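Local coordinates for purine nucleoside phosphorylase YlmD (Geobacillus stearothermophilus, PDB 6T1B), which catalyses the phosphorolysis of adenosine, inosine and S-methyl-5'-thioadenosine to the free base and a ribose 1-phosphate, and also deaminates adenosine, using zinc, at residues V56-N59 / R60-L63; F69-E72 / R73-C76. One frame throughout, in Å; residues are numbered along the deposited sequence.

Contact 1. Residues V56-N59 / R60-L63; sequences VVNN and RRRL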
loop_
_atom_site.group_PDB
_atom_site.type_symbol
_atom_site.label_atom_id
_atom_site.label_comp_id
_atom_site.label_asym_id
_atom_site.label_seq_id
_atom_site.Cartn_x
_atom_site.Cartn_y
_atom_site.Cartn_z
ATOM N N VAL A 56 4.089 17.064 9.626
ATOM C CA VAL A 56 3.462 16.026 8.802
ATOM C C VAL A 56 2.491 16.639 7.791
ATOM O O VAL A 56 2.490 16.276 6.604
ATOM C CB VAL A 56 2.781 14.955 9.675
ATOM C CG1 VAL A 56 2.085 13.946 8.790
ATOM C CG2 VAL A 56 3.777 14.261 10.564
ATOM N N VAL A 57 1.643 17.568 8.235
ATOM C CA VAL A 57 0.720 18.207 7.295
ATOM C C VAL A 57 1.493 18.937 6.205
ATOM O O VAL A 57 1.121 18.891 5.025
ATOM C CB VAL A 57 -0.306 19.090 8.016
ATOM C CG1 VAL A 57 -1.138 19.890 7.021
ATOM C CG2 VAL A 57 -1.204 18.208 8.860
ATOM N N ASN A 58 2.596 19.603 6.566
ATOM C CA ASN A 58 3.389 20.290 5.542
ATOM C C ASN A 58 4.022 19.292 4.571
ATOM O O ASN A 58 4.121 19.572 3.365
ATOM C CB ASN A 58 4.434 21.198 6.186
ATOM C CG ASN A 58 3.826 22.485 6.682
ATOM O OD1 ASN A 58 2.826 22.961 6.137
ATOM N ND2 ASN A 58 4.439 23.079 7.703
ATOM N N ASN A 59 4.434 18.124 5.064
ATOM C CA ASN A 59 4.942 17.068 4.192
ATOM C C ASN A 59 3.868 16.613 3.215
ATOM O O ASN A 59 4.132 16.438 2.015
ATOM C CB ASN A 59 5.429 15.869 5.010
ATOM C CG ASN A 59 6.619 16.210 5.868
ATOM O OD1 ASN A 59 7.378 17.127 5.552
ATOM N ND2 ASN A 59 6.817 15.450 6.937
ATOM N N ARG A 60 2.637 16.448 3.709
ATOM C CA ARG A 60 1.544 16.054 2.830
ATOM C C ARG A 60 1.244 17.156 1.826
ATOM O O ARG A 60 1.003 16.871 0.646
ATOM C CB ARG A 60 0.317 15.716 3.669
ATOM C CG ARG A 60 0.497 14.460 4.513
ATOM C CD ARG A 60 -0.792 14.115 5.239
ATOM N NE ARG A 60 -0.686 12.794 5.821
ATOM C CZ ARG A 60 -1.710 11.985 6.063
ATOM N NH1 ARG A 60 -1.481 10.771 6.557
ATOM N NH2 ARG A 60 -2.960 12.389 5.829
ATOM N N ARG A 61 1.250 18.426 2.255
ATOM C CA ARG A 61 1.067 19.530 1.317
ATOM C C ARG A 61 2.163 19.539 0.259
ATOM O O ARG A 61 1.909 19.897 -0.899
ATOM C CB ARG A 61 1.033 20.867 2.063
ATOM C CG ARG A 61 -0.221 21.026 2.923
ATOM C CD ARG A 61 -0.492 22.443 3.327
ATOM N NE ARG A 61 -1.847 22.588 3.856
ATOM C CZ ARG A 61 -2.967 22.503 3.137
ATOM N NH1 ARG A 61 -4.142 22.657 3.730
ATOM N NH2 ARG A 61 -2.925 22.254 1.835
ATOM N N ARG A 62 3.379 19.149 0.630
ATOM C CA ARG A 62 4.479 19.123 -0.331
ATOM C C ARG A 62 4.225 18.078 -1.416
ATOM O O ARG A 62 4.338 18.372 -2.609
ATOM C CB ARG A 62 5.789 18.859 0.401
ATOM C CG ARG A 62 7.020 18.883 -0.484
ATOM C CD ARG A 62 7.350 20.286 -0.894
ATOM N NE ARG A 62 7.951 21.018 0.208
ATOM C CZ ARG A 62 8.018 22.342 0.274
ATOM N NH1 ARG A 62 8.605 22.907 1.315
ATOM N NH2 ARG A 62 7.482 23.097 -0.685
ATOM N N LEU A 63 3.823 16.871 -1.023
ATOM C CA LEU A 63 3.454 15.855 -2.016
ATOM C C LEU A 63 2.301 16.351 -2.890
ATOM O O LEU A 63 2.312 16.174 -4.114
ATOM C CB LEU A 63 3.069 14.537 -1.348
ATOM C CG LEU A 63 2.577 13.463 -2.333
ATOM C CD1 LEU A 63 3.676 13.103 -3.343
ATOM C CD2 LEU A 63 2.066 12.225 -1.613
#

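Contact 2. Residues F69-E72 / R73-C76; sequences FPLE and RWVC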
loop_
_atom_site.group_PDB
_atom_site.type_symbol
_atom_site.label_atom_id
_atom_site.label_comp_id
_atom_site.label_asym_id
_atom_site.label_seq_id
_atom_site.Cartn_x
_atom_site.Cartn_y
_atom_site.Cartn_z
ATOM N N PHE A 69 -2.217 17.603 -6.902
ATOM C CA PHE A 69 -3.385 16.844 -6.447
ATOM C C PHE A 69 -3.642 17.310 -5.017
ATOM O O PHE A 69 -3.062 16.782 -4.062
ATOM C CB PHE A 69 -3.143 15.338 -6.537
ATOM C CG PHE A 69 -4.370 14.544 -6.885
ATOM C CD1 PHE A 69 -4.385 13.707 -7.996
ATOM C CD2 PHE A 69 -5.516 14.648 -6.118
ATOM C CE1 PHE A 69 -5.526 12.978 -8.320
ATOM C CE2 PHE A 69 -6.655 13.921 -6.437
ATOM C CZ PHE A 69 -6.652 13.076 -7.519
ATOM N N PRO A 70 -4.477 18.345 -4.847
ATOM C CA PRO A 70 -4.604 18.998 -3.540
ATOM C C PRO A 70 -4.945 18.065 -2.392
ATOM O O PRO A 70 -5.698 17.101 -2.540
ATOM C CB PRO A 70 -5.730 20.013 -3.770
ATOM C CG PRO A 70 -5.571 20.381 -5.230
ATOM C CD PRO A 70 -5.192 19.090 -5.906
ATOM N N LEU A 71 -4.385 18.395 -1.229
ATOM C CA LEU A 71 -4.583 17.613 -0.015
ATOM C C LEU A 71 -6.057 17.502 0.340
ATOM O O LEU A 71 -6.476 16.471 0.882
ATOM C CB LEU A 71 -3.792 18.281 1.119
ATOM C CG LEU A 71 -3.808 17.563 2.466
ATOM C CD1 LEU A 71 -3.409 16.114 2.415
ATOM C CD2 LEU A 71 -2.874 18.309 3.430
ATOM N N GLU A 72 -6.852 18.528 0.025
ATOM C CA GLU A 72 -8.291 18.501 0.278
ATOM C C GLU A 72 -9.011 17.386 -0.481
ATOM O O GLU A 72 -10.183 17.103 -0.194
ATOM C CB GLU A 72 -8.901 19.844 -0.132
ATOM C CG GLU A 72 -8.493 21.025 0.743
ATOM C CD GLU A 72 -7.044 21.458 0.551
ATOM O OE1 GLU A 72 -6.487 21.245 -0.546
ATOM O OE2 GLU A 72 -6.452 22.007 1.505
ATOM N N ARG A 73 -8.363 16.780 -1.473
ATOM C CA ARG A 73 -8.975 15.732 -2.279
ATOM C C ARG A 73 -8.500 14.329 -1.918
ATOM O O ARG A 73 -8.874 13.364 -2.597
ATOM C CB ARG A 73 -8.748 16.013 -3.771
ATOM C CG ARG A 73 -9.502 17.243 -4.252
ATOM C CD ARG A 73 -9.133 17.621 -5.663
ATOM N NE ARG A 73 -9.420 19.030 -5.912
ATOM C CZ ARG A 73 -9.088 19.672 -7.025
ATOM N NH1 ARG A 73 -8.457 19.028 -8.001
ATOM N NH2 ARG A 73 -9.388 20.957 -7.160
ATOM N N TRP A 74 -7.716 14.182 -0.853
ATOM C CA TRP A 74 -7.229 12.872 -0.466
ATOM C C TRP A 74 -8.242 12.196 0.453
ATOM O O TRP A 74 -8.993 12.875 1.170
ATOM C CB TRP A 74 -5.908 12.958 0.291
ATOM C CG TRP A 74 -4.766 13.602 -0.403
ATOM C CD1 TRP A 74 -4.753 14.315 -1.567
ATOM C CD2 TRP A 74 -3.428 13.574 0.079
ATOM N NE1 TRP A 74 -3.459 14.744 -1.838
ATOM C CE2 TRP A 74 -2.639 14.303 -0.828
ATOM C CE3 TRP A 74 -2.813 12.993 1.191
ATOM C CZ2 TRP A 74 -1.265 14.467 -0.637
ATOM C CZ3 TRP A 74 -1.460 13.191 1.383
ATOM C CH2 TRP A 74 -0.710 13.903 0.470
ATOM N N VAL A 75 -8.211 10.855 0.488
ATOM C CA VAL A 75 -8.986 10.068 1.445
ATOM C C VAL A 75 -8.051 9.063 2.091
ATOM O O VAL A 75 -7.362 8.322 1.388
ATOM C CB VAL A 75 -10.150 9.325 0.779
ATOM C CG1 VAL A 75 -10.949 8.586 1.838
ATOM C CG2 VAL A 75 -11.045 10.269 0.005
ATOM N N CYS A 76 -8.030 9.050 3.423
ATOM C CA CYS A 76 -7.194 8.182 4.227
ATOM C C CYS A 76 -8.084 7.296 5.092
ATOM O O CYS A 76 -9.267 7.596 5.330
ATOM C CB CYS A 76 -6.287 9.028 5.128
ATOM S SG CYS A 76 -5.133 10.093 4.207
#

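Contact 1. Residues V56-N59 / R60-L63
V56 and R60 meet one helical turn apart, by backbone and by side chain, and the same i to i+4 spacing recurs in the next three pairs. Backbone hydrogen bonds come first: R60 N to V56 O at 2.9 Å, R61 N to V57 O at 2.8 Å, R62 N to N58 O at 2.9 Å and L63 N to N59 O at 3.1 Å. Three of them are nearly straight; the bond from R62 is the most bent, with 142° at the hydrogen.

Van der Waals contact follows the two arginine stems. The R60 chain runs extended back along the turn below it, and its CG lies 3.4 Å from V56 O. Farther out, V56 CG1 meets R60 NE at 4.2 Å, obliquely to the guanidinium plane. R61 repeats the pattern one residue on: CG stands beside the backbone N (chi1 -69°), which turns the stem back over V57, and V57 CG1 comes within 4.2 Å of R61 NE.

All eight residues belong to helix 53-67, within the YfiH/LACC1 family region, and R60 is the member of the inosine pocket among them. On the pocket side V56 also packs on L47, a residue that binds inosine.

Several polar side-chain ends find their partners outside these eight residues. The R60 guanidinium is fixed by several carbonyls, NH1 bonding to M45 O and NH2 to G96 O and A97 O, which would hold its rotation beside the ligand. N59 uses both ends of its buried amide, OD1 accepting from E35 N while ND2 reaches N44 O and S36 OG. R61 NH1 forms a salt bridge with E72, and R62, bent at chi2 and chi3, leads its guanidinium away to another with E65.

Contact 2. Residues F69-E72 / R73-C76
L71 sets its CD1 methyl over one face of the W74 indole, in a CH-pi contact 3.5 Å from the centroid of the six-membered ring and 16° off its normal. The L71 side chain leaves the backbone heading away from 73-76; CG anti to the backbone N (chi1 -177°) and the second torsion together bring CD1 back to the ring, where its closest approach is to W74 CE3, 3.4 Å.

The rim of the same indole is held by a different kind of bond. W74 NE1 donates to F69 O at 3.0 Å, and the acceptor lies 9° from the ring plane, although the donor stands above the carbonyl plane of F69. A leucine in place of W74, having neither N-H nor ring, would probably leave F69 O without its donor and the L71 methyl without a flat surface to rest on.

Between these residues the chain makes a short 3-10 turn and passes into strand 74-75, an outer strand of a mixed sheet, parallel to strand 118-123. Backbone bonds of i to i+3 spacing close the turn, from R73 N to P70 O (2.9 Å) and from W74 N to L71 O (3.1 Å).

R73 lies alongside P70, both side chains pointing the same way, and P70 CG sits 4.0 Å above the guanidinium plane, over its centre. F69 instead crosses R73 at about a right angle, its ring edge meeting the arginine stem where F69 CE2 is 4.0 Å from R73 CB. Beyond the turn, L118 packs against both F69 and W74.

How the contacts relate
Contact 1 closes before contact 2 opens: helix 53-67 carries the first, the chain then turns through 69-73 into strand 74-75, and contact 2 spans that turn and the start of the strand. Their centres are 11 Å apart, on the same side of the centre of the chain, and the two touch directly. A salt bridge joins R61 NH1 to E72 OE2 at 3.3 Å, R61 CG packs on L71 CD2, and W74 CH2 lies 3.4 Å from R60 O. The helix is thus joined to an outer strand of the mixed sheet. R60 links this junction to the inosine pocket, its NH2 lying 3.6 Å from C76 SG.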